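Local coordinates for RagB/SusD domain protein (Flavobacterium johnsoniae, PDB 5J90) that binds chitin as a SusD-like lipoprotein, probably helping to capture chitin at the cell surface for uptake and breakdown, at residues Asp132-Pro136 with Arg467-Val471; Arg213-Lys218 with Trp500-Pro506; Pro35-Ile40 with Asn96-Ala101. All coordinates share one frame. Numbering follows the deposited sequence.

How the contacts relate
Contact 3 joins segment 35-40, at the end of the short helix 33-37, to helix 83-108 and closes early in the chain. Contacts 1 and 2 interlock: their segments alternate in sequence. Their centres are about 16 Å apart, and they touch through Asp132, whose carboxylate probably accepts a hydrogen bond from the Trp501 indole and forms a salt bridge with Arg213. Contact 3 lies about 19 Å from contact 1 and about 28 Å from contact 2, centre to centre, with the consecutive helices 83-108 and 113-134 connecting it to contact 1. Contacts 1 and 2 bring the C-terminal region back onto helices 113-134 and 196-213, while contact 3 packs the N-terminal helices together.

Contact 1: residues Asp132-Pro136 with Arg467-Val471; sequences DTFGP and RINFV
In this largely helical SusD-like fold, the C-terminal end of helix 113-134 is met by an extended loop, 467-471, that runs into helix 472-477. The end-to-end directions of the touching parts differ by 71°, with Thr133 CA 5.3 Å from Arg467 CA and Phe134 CA 5.3 Å from Ile468 CA. Gly135 ends the helix with phi/psi of 93/-117°, angles at which a CB would be jammed against the preceding carbonyl. Phe134 buries the largest area. Its m rotamer lays the ring along the loop, so that Phe134 CE1 is 3.7 Å from Ile468 CG2 and 3.6 Å from Val471 CG1, while Asn469 O meets the ring edge 3.3 Å from CE1. Phe470, also m, points its CA-to-CB bond away, yet its ring end returns: Phe470 CE1 lies 4.3 Å from Phe134 CB, and Phe470 CZ 4.0 Å from Pro136 CD. Tyr151 meets this ring edge-to-face. Thr133 adds CG2, 3.6 Å from Ile468 CD1, and its carbonyl O accepts a nearly straight bond from Ile468 N at 2.9 Å. The loop thus supplies donors to carbonyls at the helix end, a second set coming from Arg467, whose chi1 p rotamer helps fold its side chain back over the helix terminus. Asp493 holds NH1 of this guanidinium, whereas NE and NH2 of Arg467 both donate to Phe134 O, each at 3.0 Å.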
ATOM      1  N   ASP A 132       1.655  -3.248 -14.538  1.00  7.10           N
ATOM      2  CA  ASP A 132       0.440  -2.610 -14.049  1.00  7.92           C
ATOM      3  C   ASP A 132      -0.694  -3.604 -13.831  1.00  8.49           C
ATOM      4  O   ASP A 132      -1.618  -3.335 -13.067  1.00 10.55           O
ATOM      5  CB  ASP A 132       0.003  -1.495 -14.991  1.00  7.02           C
ATOM      6  CG  ASP A 132       0.901  -0.284 -14.915  1.00  7.77           C
ATOM      7  OD1 ASP A 132       1.762  -0.197 -14.010  1.00  7.90           O
ATOM      8  OD2 ASP A 132       0.726   0.600 -15.777  1.00  7.72           O
ATOM      9  N   THR A 133      -0.621  -4.757 -14.495  1.00  7.74           N
ATOM     10  CA  THR A 133      -1.631  -5.799 -14.361  1.00  7.99           C
ATOM     11  C   THR A 133      -1.333  -6.764 -13.207  1.00  6.76           C
ATOM     12  O   THR A 133      -2.225  -7.088 -12.431  1.00  8.04           O
ATOM     13  CB  THR A 133      -1.780  -6.563 -15.693  1.00  7.94           C
ATOM     14  OG1 THR A 133      -2.244  -5.646 -16.696  1.00 10.21           O
ATOM     15  CG2 THR A 133      -2.771  -7.696 -15.578  1.00  9.12           C
ATOM     16  N   PHE A 134      -0.074  -7.189 -13.080  1.00  7.13           N
ATOM     17  CA  PHE A 134       0.291  -8.242 -12.129  1.00  7.42           C
ATOM     18  C   PHE A 134       1.017  -7.764 -10.874  1.00  7.65           C
ATOM     19  O   PHE A 134       0.988  -8.454  -9.842  1.00  8.24           O
ATOM     20  CB  PHE A 134       1.144  -9.316 -12.832  1.00  7.81           C
ATOM     21  CG  PHE A 134       0.393 -10.089 -13.879  1.00  7.75           C
ATOM     22  CD1 PHE A 134      -0.452 -11.126 -13.515  1.00  8.33           C
ATOM     23  CD2 PHE A 134       0.510  -9.761 -15.227  1.00  8.01           C
ATOM     24  CE1 PHE A 134      -1.173 -11.819 -14.470  1.00  8.71           C
ATOM     25  CE2 PHE A 134      -0.211 -10.452 -16.188  1.00  9.13           C
ATOM     26  CZ  PHE A 134      -1.049 -11.482 -15.806  1.00  8.85           C
ATOM     27  N   GLY A 135       1.677  -6.606 -10.953  1.00  6.88           N
ATOM     28  CA  GLY A 135       2.558  -6.149  -9.884  1.00  7.33           C
ATOM     29  C   GLY A 135       3.986  -6.598 -10.159  1.00  8.03           C
ATOM     30  O   GLY A 135       4.583  -6.208 -11.161  1.00  7.75           O
ATOM     31  N   PRO A 136       4.555  -7.440  -9.286  1.00  7.05           N
ATOM     32  CA  PRO A 136       5.866  -8.007  -9.612  1.00  6.95           C
ATOM     33  C   PRO A 136       5.807  -8.766 -10.939  1.00  7.11           C
ATOM     34  O   PRO A 136       4.808  -9.431 -11.224  1.00  8.04           O
ATOM     35  CB  PRO A 136       6.129  -8.980  -8.447  1.00  7.50           C
ATOM     36  CG  PRO A 136       5.261  -8.455  -7.313  1.00  8.21           C
ATOM     37  CD  PRO A 136       4.033  -7.925  -7.995  1.00  7.74           C
ATOM     38  N   ARG A 467      -5.701  -6.117  -9.306  1.00  7.36           N
ATOM     39  CA  ARG A 467      -4.638  -6.768 -10.074  1.00  6.66           C
ATOM     40  C   ARG A 467      -5.130  -8.122 -10.538  1.00  7.20           C
ATOM     41  O   ARG A 467      -6.192  -8.579 -10.113  1.00  7.69           O
ATOM     42  CB  ARG A 467      -3.370  -6.965  -9.224  1.00  7.78           C
ATOM     43  CG  ARG A 467      -3.565  -7.974  -8.086  1.00  8.08           C
ATOM     44  CD  ARG A 467      -2.294  -8.166  -7.275  1.00  9.08           C
ATOM     45  NE  ARG A 467      -1.267  -8.950  -7.973  1.00  8.40           N
ATOM     46  CZ  ARG A 467      -1.160 -10.274  -7.908  1.00  7.84           C
ATOM     47  NH1 ARG A 467      -2.049 -11.001  -7.230  1.00  7.70           N
ATOM     48  NH2 ARG A 467      -0.150 -10.873  -8.523  1.00  8.31           N
ATOM     49  N   ILE A 468      -4.340  -8.767 -11.396  1.00  7.29           N
ATOM     50  CA  ILE A 468      -4.595 -10.159 -11.756  1.00  8.54           C
ATOM     51  C   ILE A 468      -3.543 -11.033 -11.076  1.00  7.66           C
ATOM     52  O   ILE A 468      -2.381 -10.641 -10.918  1.00  7.91           O
ATOM     53  CB  ILE A 468      -4.630 -10.350 -13.293  1.00  8.16           C
ATOM     54  CG1 ILE A 468      -5.753  -9.489 -13.876  1.00  8.78           C
ATOM     55  CG2 ILE A 468      -4.806 -11.831 -13.667  1.00  9.92           C
ATOM     56  CD1 ILE A 468      -5.896  -9.570 -15.396  1.00  9.50           C
ATOM     57  N   ASN A 469      -3.972 -12.220 -10.653  1.00  8.32           N
ATOM     58  CA  ASN A 469      -3.089 -13.175  -9.980  1.00  8.36           C
ATOM     59  C   ASN A 469      -2.079 -13.828 -10.925  1.00  7.77           C
ATOM     60  O   ASN A 469      -2.309 -13.903 -12.140  1.00  8.27           O
ATOM     61  CB  ASN A 469      -3.909 -14.241  -9.236  1.00  9.67           C
ATOM     62  CG  ASN A 469      -4.867 -14.981 -10.149  1.00  9.88           C
ATOM     63  OD1 ASN A 469      -5.733 -14.374 -10.789  1.00 10.25           O
ATOM     64  ND2 ASN A 469      -4.707 -16.299 -10.232  1.00 10.79           N
ATOM     65  N   PHE A 470      -0.962 -14.282 -10.373  1.00  8.35           N
ATOM     66  CA  PHE A 470       0.105 -14.866 -11.188  1.00  8.64           C
ATOM     67  C   PHE A 470      -0.417 -16.076 -11.979  1.00  8.61           C
ATOM     68  O   PHE A 470      -1.324 -16.785 -11.529  1.00  9.72           O
ATOM     69  CB  PHE A 470       1.313 -15.222 -10.312  1.00  9.33           C
ATOM     70  CG  PHE A 470       1.961 -14.029  -9.654  1.00  7.76           C
ATOM     71  CD1 PHE A 470       2.324 -12.915 -10.392  1.00  8.47           C
ATOM     72  CD2 PHE A 470       2.213 -14.028  -8.285  1.00  8.79           C
ATOM     73  CE1 PHE A 470       2.938 -11.815  -9.777  1.00  8.92           C
ATOM     74  CE2 PHE A 470       2.810 -12.940  -7.663  1.00  9.35           C
ATOM     75  CZ  PHE A 470       3.178 -11.839  -8.399  1.00  8.59           C
ATOM     76  N   VAL A 471       0.151 -16.297 -13.162  1.00  9.50           N
ATOM     77  CA  VAL A 471      -0.488 -17.169 -14.154  1.00  9.80           C
ATOM     78  C   VAL A 471      -0.083 -18.649 -14.093  1.00  9.50           C
ATOM     79  O   VAL A 471       0.957 -19.023 -13.520  1.00  9.38           O
ATOM     80  CB  VAL A 471      -0.286 -16.623 -15.594  1.00  9.45           C
ATOM     81  CG1 VAL A 471      -0.761 -15.176 -15.682  1.00  9.94           C
ATOM     82  CG2 VAL A 471       1.164 -16.748 -16.026  1.00  9.98           C
TER

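Contact 2: residues Arg213-Lys218 with Trp500-Pro506; sequences RIVKVK and WWDVNAP
A buried loop-to-loop contact packs the C-terminal tail, residues 500-506, against the linker between helices 196-213 and 219-231. Ile214 leaves helical geometry and faces Trp501, 5.2 Å apart at CA; Lys218 N closes the linker on Ile214 O at 2.8 Å. The p rotamer of Trp501 presents a ring face to Arg213, whose CG sits 3.5 Å from the centroid of the five-membered ring, while the guanidinium of Arg213 is engaged by Glu434 and Asp132. Trp500, in its t rotamer, offers a face to Val217 CG2, a CH-pi contact 3.7 Å from its five-membered-ring centroid, and Ile214 CG2 touches Trp500 CZ3 at 3.6 Å. Inverse gamma turns centred on Asp502 and Asn504 lead the tail past Lys216: Lys216 CB meets Val503 CG1 at 3.5 Å, and Lys216 NZ donates to Ala505 O at 2.9 Å. Water 1 bridges Arg213 O (2.8 Å), Lys216 N (2.9 Å) and Trp501 O (2.8 Å). Val503 also packs on Val503 of the second subunit, so the contact borders the interface of the assembly. Here the irregular C-terminal segment packs on the connection between two consecutive helices of the SusD-like helical fold.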
ATOM      1  N   ARG A 213       1.641   7.844 -12.582  1.00  7.94           N
ATOM      2  CA  ARG A 213       1.193   6.590 -11.979  1.00  6.45           C
ATOM      3  C   ARG A 213       1.674   6.429 -10.545  1.00  6.54           C
ATOM      4  O   ARG A 213       0.948   5.884  -9.710  1.00  8.04           O
ATOM      5  CB  ARG A 213       1.675   5.384 -12.795  1.00  8.05           C
ATOM      6  CG  ARG A 213       1.095   4.055 -12.309  1.00  7.60           C
ATOM      7  CD  ARG A 213      -0.239   3.741 -12.997  1.00  9.52           C
ATOM      8  NE  ARG A 213       0.000   3.245 -14.354  1.00  7.96           N
ATOM      9  CZ  ARG A 213      -0.505   3.769 -15.468  1.00  7.88           C
ATOM     10  NH1 ARG A 213      -0.184   3.231 -16.638  1.00  9.12           N
ATOM     11  NH2 ARG A 213      -1.328   4.818 -15.440  1.00  9.40           N
ATOM     12  N   ILE A 214       2.899   6.875 -10.278  1.00  6.82           N
ATOM     13  CA  ILE A 214       3.521   6.605  -8.982  1.00  7.18           C
ATOM     14  C   ILE A 214       3.407   7.773  -8.001  1.00  7.53           C
ATOM     15  O   ILE A 214       4.067   7.774  -6.961  1.00  9.01           O
ATOM     16  CB  ILE A 214       4.996   6.151  -9.137  1.00  7.64           C
ATOM     17  CG1 ILE A 214       5.888   7.281  -9.663  1.00  9.03           C
ATOM     18  CG2 ILE A 214       5.067   4.926 -10.049  1.00  8.76           C
ATOM     19  CD1 ILE A 214       7.378   6.967  -9.580  1.00  9.95           C
ATOM     20  N   VAL A 215       2.544   8.742  -8.293  1.00  7.31           N
ATOM     21  CA  VAL A 215       2.493   9.941  -7.447  1.00  8.39           C
ATOM     22  C   VAL A 215       2.035   9.681  -6.002  1.00  8.99           C
ATOM     23  O   VAL A 215       2.415  10.434  -5.097  1.00  9.18           O
ATOM     24  CB  VAL A 215       1.655  11.062  -8.114  1.00  8.82           C
ATOM     25  CG1 VAL A 215       0.168  10.744  -8.077  1.00 10.35           C
ATOM     26  CG2 VAL A 215       1.938  12.407  -7.442  1.00 10.86           C
ATOM     27  N   LYS A 216       1.231   8.646  -5.770  1.00  8.86           N
ATOM     28  CA  LYS A 216       0.797   8.338  -4.400  1.00  9.64           C
ATOM     29  C   LYS A 216       1.852   7.572  -3.615  1.00 10.66           C
ATOM     30  O   LYS A 216       1.971   7.755  -2.404  1.00 12.60           O
ATOM     31  CB  LYS A 216      -0.551   7.586  -4.370  1.00 10.57           C
ATOM     32  CG  LYS A 216      -1.672   8.325  -5.093  1.00 11.62           C
ATOM     33  CD  LYS A 216      -3.088   8.013  -4.589  1.00 17.86           C
ATOM     34  CE  LYS A 216      -3.430   6.561  -4.706  1.00 17.32           C
ATOM     35  NZ  LYS A 216      -4.894   6.354  -4.407  1.00 11.98           N
ATOM     36  N   VAL A 217       2.613   6.707  -4.276  1.00  9.08           N
ATOM     37  CA  VAL A 217       3.585   5.880  -3.570  1.00 10.46           C
ATOM     38  C   VAL A 217       4.949   6.575  -3.443  1.00 10.93           C
ATOM     39  O   VAL A 217       5.643   6.420  -2.437  1.00 11.50           O
ATOM     40  CB  VAL A 217       3.714   4.473  -4.233  1.00  9.43           C
ATOM     41  CG1 VAL A 217       4.363   4.565  -5.606  1.00 10.30           C
ATOM     42  CG2 VAL A 217       4.499   3.521  -3.338  1.00 11.98           C
ATOM     43  N   LYS A 218       5.334   7.349  -4.455  1.00  9.38           N
ATOM     44  CA  LYS A 218       6.625   8.035  -4.478  1.00  9.43           C
ATOM     45  C   LYS A 218       6.465   9.418  -5.115  1.00  9.29           C
ATOM     46  O   LYS A 218       6.940   9.646  -6.233  1.00  9.82           O
ATOM     47  CB  LYS A 218       7.647   7.251  -5.313  1.00 12.66           C
ATOM     48  CG  LYS A 218       8.507   6.207  -4.599  1.00 18.39           C
ATOM     49  CD  LYS A 218       9.624   5.729  -5.545  1.00 14.84           C
ATOM     50  CE  LYS A 218      10.428   4.544  -5.005  1.00 14.61           C
ATOM     51  NZ  LYS A 218      11.471   4.096  -5.999  1.00 14.17           N
ATOM     52  N   TRP A 500       2.230  -2.141  -5.840  1.00  6.87           N
ATOM     53  CA  TRP A 500       3.014  -1.086  -5.199  1.00  7.17           C
ATOM     54  C   TRP A 500       2.526   0.346  -5.452  1.00  6.26           C
ATOM     55  O   TRP A 500       2.397   1.123  -4.495  1.00  7.61           O
ATOM     56  CB  TRP A 500       4.485  -1.282  -5.581  1.00  8.39           C
ATOM     57  CG  TRP A 500       5.430  -0.145  -5.336  1.00  7.54           C
ATOM     58  CD1 TRP A 500       6.037   0.197  -4.159  1.00  8.01           C
ATOM     59  CD2 TRP A 500       5.916   0.778  -6.320  1.00  6.33           C
ATOM     60  NE1 TRP A 500       6.864   1.287  -4.353  1.00  8.63           N
ATOM     61  CE2 TRP A 500       6.804   1.661  -5.671  1.00  6.99           C
ATOM     62  CE3 TRP A 500       5.683   0.943  -7.689  1.00  8.41           C
ATOM     63  CZ2 TRP A 500       7.454   2.700  -6.346  1.00  8.99           C
ATOM     64  CZ3 TRP A 500       6.322   1.970  -8.356  1.00  7.94           C
ATOM     65  CH2 TRP A 500       7.201   2.837  -7.686  1.00  8.44           C
ATOM     66  N   TRP A 501       2.239   0.725  -6.699  1.00  7.02           N
ATOM     67  CA  TRP A 501       1.810   2.115  -6.924  1.00  6.74           C
ATOM     68  C   TRP A 501       0.372   2.378  -6.477  1.00  6.90           C
ATOM     69  O   TRP A 501      -0.013   3.533  -6.290  1.00  7.86           O
ATOM     70  CB  TRP A 501       2.036   2.605  -8.372  1.00  6.78           C
ATOM     71  CG  TRP A 501       1.388   1.779  -9.469  1.00  6.82           C
ATOM     72  CD1 TRP A 501       2.051   0.980 -10.361  1.00  7.08           C
ATOM     73  CD2 TRP A 501      -0.008   1.705  -9.822  1.00  5.75           C
ATOM     74  NE1 TRP A 501       1.159   0.394 -11.233  1.00  6.90           N
ATOM     75  CE2 TRP A 501      -0.111   0.822 -10.932  1.00  6.27           C
ATOM     76  CE3 TRP A 501      -1.176   2.300  -9.329  1.00  7.91           C
ATOM     77  CZ2 TRP A 501      -1.337   0.504 -11.534  1.00  6.99           C
ATOM     78  CZ3 TRP A 501      -2.395   1.984  -9.931  1.00  7.97           C
ATOM     79  CH2 TRP A 501      -2.464   1.087 -11.021  1.00  7.63           C
ATOM     80  N   ASP A 502      -0.413   1.319  -6.291  1.00  7.24           N
ATOM     81  CA  ASP A 502      -1.838   1.433  -5.971  1.00  7.57           C
ATOM     82  C   ASP A 502      -2.054   1.499  -4.465  1.00  7.43           C
ATOM     83  O   ASP A 502      -2.892   0.797  -3.905  1.00  7.81           O
ATOM     84  CB  ASP A 502      -2.586   0.234  -6.586  1.00  8.12           C
ATOM     85  CG  ASP A 502      -4.096   0.382  -6.561  1.00  7.89           C
ATOM     86  OD1 ASP A 502      -4.579   1.532  -6.467  1.00  9.21           O
ATOM     87  OD2 ASP A 502      -4.783  -0.667  -6.659  1.00  8.94           O
ATOM     88  N   VAL A 503      -1.294   2.362  -3.807  1.00  8.68           N
ATOM     89  CA  VAL A 503      -1.331   2.439  -2.351  1.00  8.95           C
ATOM     90  C   VAL A 503      -2.672   2.989  -1.867  1.00  9.01           C
ATOM     91  O   VAL A 503      -3.286   3.850  -2.511  1.00  9.18           O
ATOM     92  CB  VAL A 503      -0.138   3.282  -1.832  1.00 11.14           C
ATOM     93  CG1 VAL A 503      -0.182   4.665  -2.393  1.00 12.83           C
ATOM     94  CG2 VAL A 503      -0.096   3.310  -0.305  1.00 12.56           C
ATOM     95  N   ASN A 504      -3.149   2.471  -0.738  1.00  7.38           N
ATOM     96  CA  ASN A 504      -4.344   3.039  -0.123  1.00  8.29           C
ATOM     97  C   ASN A 504      -4.033   4.380   0.538  1.00  8.28           C
ATOM     98  O   ASN A 504      -3.698   4.455   1.728  1.00 10.79           O
ATOM     99  CB  ASN A 504      -4.955   2.087   0.903  1.00  9.38           C
ATOM    100  CG  ASN A 504      -6.250   2.613   1.443  1.00  9.77           C
ATOM    101  OD1 ASN A 504      -7.151   2.944   0.679  1.00 10.86           O
ATOM    102  ND2 ASN A 504      -6.349   2.735   2.753  1.00  9.52           N
ATOM    103  N   ALA A 505      -4.142   5.440  -0.250  1.00  8.72           N
ATOM    104  CA  ALA A 505      -3.743   6.787   0.153  1.00  9.50           C
ATOM    105  C   ALA A 505      -4.597   7.747  -0.653  1.00  9.22           C
ATOM    106  O   ALA A 505      -5.134   7.382  -1.699  1.00  9.50           O
ATOM    107  CB  ALA A 505      -2.266   7.023  -0.153  1.00 10.55           C
ATOM    108  N   PRO A 506      -4.742   8.988  -0.175  1.00  7.98           N
ATOM    109  CA  PRO A 506      -5.577   9.940  -0.916  1.00  9.20           C
ATOM    110  C   PRO A 506      -4.866  10.486  -2.160  1.00  8.12           C
ATOM    111  O   PRO A 506      -3.653  10.315  -2.324  1.00  8.98           O
ATOM    112  CB  PRO A 506      -5.810  11.053   0.111  1.00 12.01           C
ATOM    113  CG  PRO A 506      -4.576  11.036   0.960  1.00 10.88           C
ATOM    114  CD  PRO A 506      -4.200   9.560   1.074  1.00  9.16           C
TER
HETATM  115  O   HOH W   1       0.956   6.021  -6.949  1.00 10.30           O
HETATM  116  O   HOH W   2      -4.851   3.764  -5.046  1.00 15.79           O

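Contact 3: residues Pro35-Ile40 with Asn96-Ala101; sequences PMFNNI and NVMFNA
The end of the short helix 33-37 nests against helix 83-108 at a point where the latter widens into a pi-type turn, at 96-98. The backbones come close, Met36 CA lying 4.6 Å from Val97 CA and Pro35 CA 5.4 Å from Asn96 CA. Met36 is the main bump. Although its CA-to-CB bond points sideways, the m, t, p side chain swings its tip into the groove of helix 83-108: Met36 CG lies 3.7 Å from Asn100 CB, and Met36 CE lies 4.1 Å from Val97 CG1, 3.6 Å from Val97 O and 3.8 Å from Ala101 CB. Ile104 and Leu122 of helix 113-134 also touch this side chain. In return, Val97 in its t rotamer fits a hollow of segment 35-40, its CG2 4.2 Å from Ile40 N, 4.5 Å from Ile40 CG1 and 3.7 Å from Asn39 O. Asn96 drops between Pro35 and Asn39, its CB 3.6 Å from Asn39 CB and 3.8 Å from Pro35 O. Pro35 pushes its CB to within 3.4 Å of Asn100 ND2. Both segments satisfy a carbonyl with an asparagine four residues on: Asn39 ND2 donates to Pro35 O and Asn100 ND2 donates to Asn96 O, each at 2.8 Å. The second bond serves Asn96 O, which the widened turn leaves 4.1 Å from Asn100 N. Met36 thus inserts as a single knob, at a helix end, into the hole formed by Val97, Asn100, Ala101 and Ile104 (i, i+3, i+4, i+7) within the N-terminal helices of the SusD-like fold.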
ATOM      1  N   PRO A  35       6.782  -8.380 -34.297  1.00 12.58           N
ATOM      2  CA  PRO A  35       6.012  -9.022 -33.221  1.00 12.50           C
ATOM      3  C   PRO A  35       5.819  -8.113 -32.000  1.00 12.06           C
ATOM      4  O   PRO A  35       4.843  -8.299 -31.278  1.00 12.71           O
ATOM      5  CB  PRO A  35       6.856 -10.244 -32.838  1.00 13.48           C
ATOM      6  CG  PRO A  35       7.889 -10.396 -33.897  1.00 21.77           C
ATOM      7  CD  PRO A  35       8.012  -9.112 -34.651  1.00 13.36           C
ATOM      8  N   MET A  36       6.725  -7.168 -31.763  1.00 11.56           N
ATOM      9  CA  MET A  36       6.496  -6.184 -30.695  1.00 11.03           C
ATOM     10  C   MET A  36       5.307  -5.292 -31.052  1.00 11.62           C
ATOM     11  O   MET A  36       4.360  -5.159 -30.274  1.00 11.42           O
ATOM     12  CB  MET A  36       7.746  -5.346 -30.424  1.00 10.65           C
ATOM     13  CG  MET A  36       8.955  -6.178 -30.055  1.00 11.91           C
ATOM     14  SD  MET A  36      10.382  -5.190 -29.533  1.00 12.29           S
ATOM     15  CE  MET A  36       9.842  -4.685 -27.886  1.00 12.56           C
ATOM     16  N   PHE A  37       5.341  -4.703 -32.247  1.00 10.55           N
ATOM     17  CA  PHE A  37       4.267  -3.833 -32.715  1.00 10.57           C
ATOM     18  C   PHE A  37       2.914  -4.527 -32.723  1.00  9.96           C
ATOM     19  O   PHE A  37       1.886  -3.908 -32.439  1.00 11.22           O
ATOM     20  CB  PHE A  37       4.555  -3.356 -34.146  1.00  9.88           C
ATOM     21  CG  PHE A  37       5.594  -2.266 -34.241  1.00 11.69           C
ATOM     22  CD1 PHE A  37       5.466  -1.084 -33.521  1.00 11.33           C
ATOM     23  CD2 PHE A  37       6.697  -2.419 -35.075  1.00 11.71           C
ATOM     24  CE1 PHE A  37       6.419  -0.083 -33.636  1.00 12.32           C
ATOM     25  CE2 PHE A  37       7.649  -1.422 -35.191  1.00 12.20           C
ATOM     26  CZ  PHE A  37       7.512  -0.251 -34.468  1.00 11.35           C
ATOM     27  N   ASN A  38       2.918  -5.814 -33.066  1.00  9.81           N
ATOM     28  CA  ASN A  38       1.679  -6.553 -33.274  1.00  8.98           C
ATOM     29  C   ASN A  38       1.106  -7.196 -32.017  1.00  9.63           C
ATOM     30  O   ASN A  38       0.044  -7.813 -32.065  1.00 10.76           O
ATOM     31  CB  ASN A  38       1.865  -7.629 -34.352  1.00 10.97           C
ATOM     32  CG  ASN A  38       1.936  -7.048 -35.745  1.00 13.38           C
ATOM     33  OD1 ASN A  38       1.349  -5.999 -36.023  1.00 17.10           O
ATOM     34  ND2 ASN A  38       2.667  -7.717 -36.626  1.00 15.74           N
ATOM     35  N   ASN A  39       1.806  -7.048 -30.893  1.00 10.29           N
ATOM     36  CA  ASN A  39       1.397  -7.759 -29.674  1.00  9.84           C
ATOM     37  C   ASN A  39       1.401  -6.952 -28.387  1.00 10.86           C
ATOM     38  O   ASN A  39       1.311  -7.526 -27.311  1.00 11.84           O
ATOM     39  CB  ASN A  39       2.197  -9.055 -29.490  1.00 10.09           C
ATOM     40  CG  ASN A  39       1.879 -10.088 -30.557  1.00 12.37           C
ATOM     41  OD1 ASN A  39       0.889 -10.822 -30.458  1.00 16.02           O
ATOM     42  ND2 ASN A  39       2.706 -10.141 -31.590  1.00 11.59           N
ATOM     43  N   ILE A  40       1.508  -5.632 -28.479  1.00 10.56           N
ATOM     44  CA  ILE A  40       1.235  -4.793 -27.310  1.00 10.75           C
ATOM     45  C   ILE A  40      -0.239  -4.982 -26.975  1.00  9.63           C
ATOM     46  O   ILE A  40      -0.594  -5.394 -25.865  1.00  9.92           O
ATOM     47  CB  ILE A  40       1.585  -3.322 -27.572  1.00 10.20           C
ATOM     48  CG1 ILE A  40       3.089  -3.195 -27.814  1.00 11.58           C
ATOM     49  CG2 ILE A  40       1.128  -2.430 -26.407  1.00  9.82           C
ATOM     50  CD1 ILE A  40       3.475  -1.936 -28.557  1.00 14.12           C
ATOM     51  N   ASN A  96       6.195 -12.369 -27.236  1.00 11.37           N
ATOM     52  CA  ASN A  96       6.279 -11.468 -28.386  1.00 12.14           C
ATOM     53  C   ASN A  96       6.871 -10.107 -28.105  1.00 15.59           C
ATOM     54  O   ASN A  96       7.608  -9.574 -28.926  1.00 17.35           O
ATOM     55  CB  ASN A  96       4.909 -11.303 -29.024  1.00 12.83           C
ATOM     56  CG  ASN A  96       4.417 -12.581 -29.633  1.00 17.77           C
ATOM     57  OD1 ASN A  96       5.000 -13.079 -30.595  1.00 18.01           O
ATOM     58  ND2 ASN A  96       3.360 -13.141 -29.065  1.00 17.78           N
ATOM     59  N   VAL A  97       6.537  -9.520 -26.966  1.00 11.26           N
ATOM     60  CA  VAL A  97       7.134  -8.239 -26.626  1.00 11.23           C
ATOM     61  C   VAL A  97       8.470  -8.426 -25.911  1.00 10.80           C
ATOM     62  O   VAL A  97       9.511  -7.965 -26.387  1.00 11.55           O
ATOM     63  CB  VAL A  97       6.178  -7.369 -25.785  1.00 11.83           C
ATOM     64  CG1 VAL A  97       6.869  -6.085 -25.367  1.00 13.60           C
ATOM     65  CG2 VAL A  97       4.918  -7.071 -26.586  1.00 14.17           C
ATOM     66  N   MET A  98       8.454  -9.113 -24.770  1.00 11.12           N
ATOM     67  CA  MET A  98       9.666  -9.219 -23.971  1.00 10.13           C
ATOM     68  C   MET A  98      10.778  -9.981 -24.683  1.00  9.88           C
ATOM     69  O   MET A  98      11.928  -9.549 -24.669  1.00 11.09           O
ATOM     70  CB  MET A  98       9.384  -9.826 -22.590  1.00 10.05           C
ATOM     71  CG  MET A  98      10.547  -9.699 -21.627  1.00  9.59           C
ATOM     72  SD  MET A  98      10.842  -7.972 -21.163  1.00 11.11           S
ATOM     73  CE  MET A  98      12.148  -8.212 -19.955  1.00 14.10           C
ATOM     74  N   PHE A  99      10.441 -11.113 -25.296  1.00 11.33           N
ATOM     75  CA  PHE A  99      11.500 -11.885 -25.934  1.00 12.05           C
ATOM     76  C   PHE A  99      12.204 -11.086 -27.022  1.00 11.19           C
ATOM     77  O   PHE A  99      13.430 -11.112 -27.131  1.00 11.61           O
ATOM     78  CB  PHE A  99      11.022 -13.210 -26.521  1.00 14.46           C
ATOM     79  CG  PHE A  99      12.079 -13.874 -27.345  1.00 16.45           C
ATOM     80  CD1 PHE A  99      13.114 -14.558 -26.731  1.00 17.72           C
ATOM     81  CD2 PHE A  99      12.086 -13.747 -28.725  1.00 17.35           C
ATOM     82  CE1 PHE A  99      14.121 -15.136 -27.480  1.00 21.04           C
ATOM     83  CE2 PHE A  99      13.093 -14.330 -29.481  1.00 16.90           C
ATOM     84  CZ  PHE A  99      14.111 -15.016 -28.856  1.00 18.21           C
ATOM     85  N   ASN A 100      11.432 -10.373 -27.830  1.00 12.75           N
ATOM     86  CA  ASN A 100      12.047  -9.606 -28.895  1.00 12.87           C
ATOM     87  C   ASN A 100      12.823  -8.391 -28.406  1.00 14.10           C
ATOM     88  O   ASN A 100      13.834  -8.027 -28.990  1.00 13.07           O
ATOM     89  CB  ASN A 100      11.036  -9.273 -29.989  1.00 12.84           C
ATOM     90  CG  ASN A 100      10.652 -10.499 -30.775  1.00 14.47           C
ATOM     91  OD1 ASN A 100      11.481 -11.066 -31.487  1.00 17.74           O
ATOM     92  ND2 ASN A 100       9.413 -10.931 -30.637  1.00 13.02           N
ATOM     93  N   ALA A 101      12.383  -7.784 -27.306  1.00 11.53           N
ATOM     94  CA  ALA A 101      13.174  -6.723 -26.700  1.00 11.31           C
ATOM     95  C   ALA A 101      14.542  -7.266 -26.296  1.00 10.68           C
ATOM     96  O   ALA A 101      15.572  -6.640 -26.537  1.00 12.54           O
ATOM     97  CB  ALA A 101      12.450  -6.129 -25.479  1.00 11.71           C
TER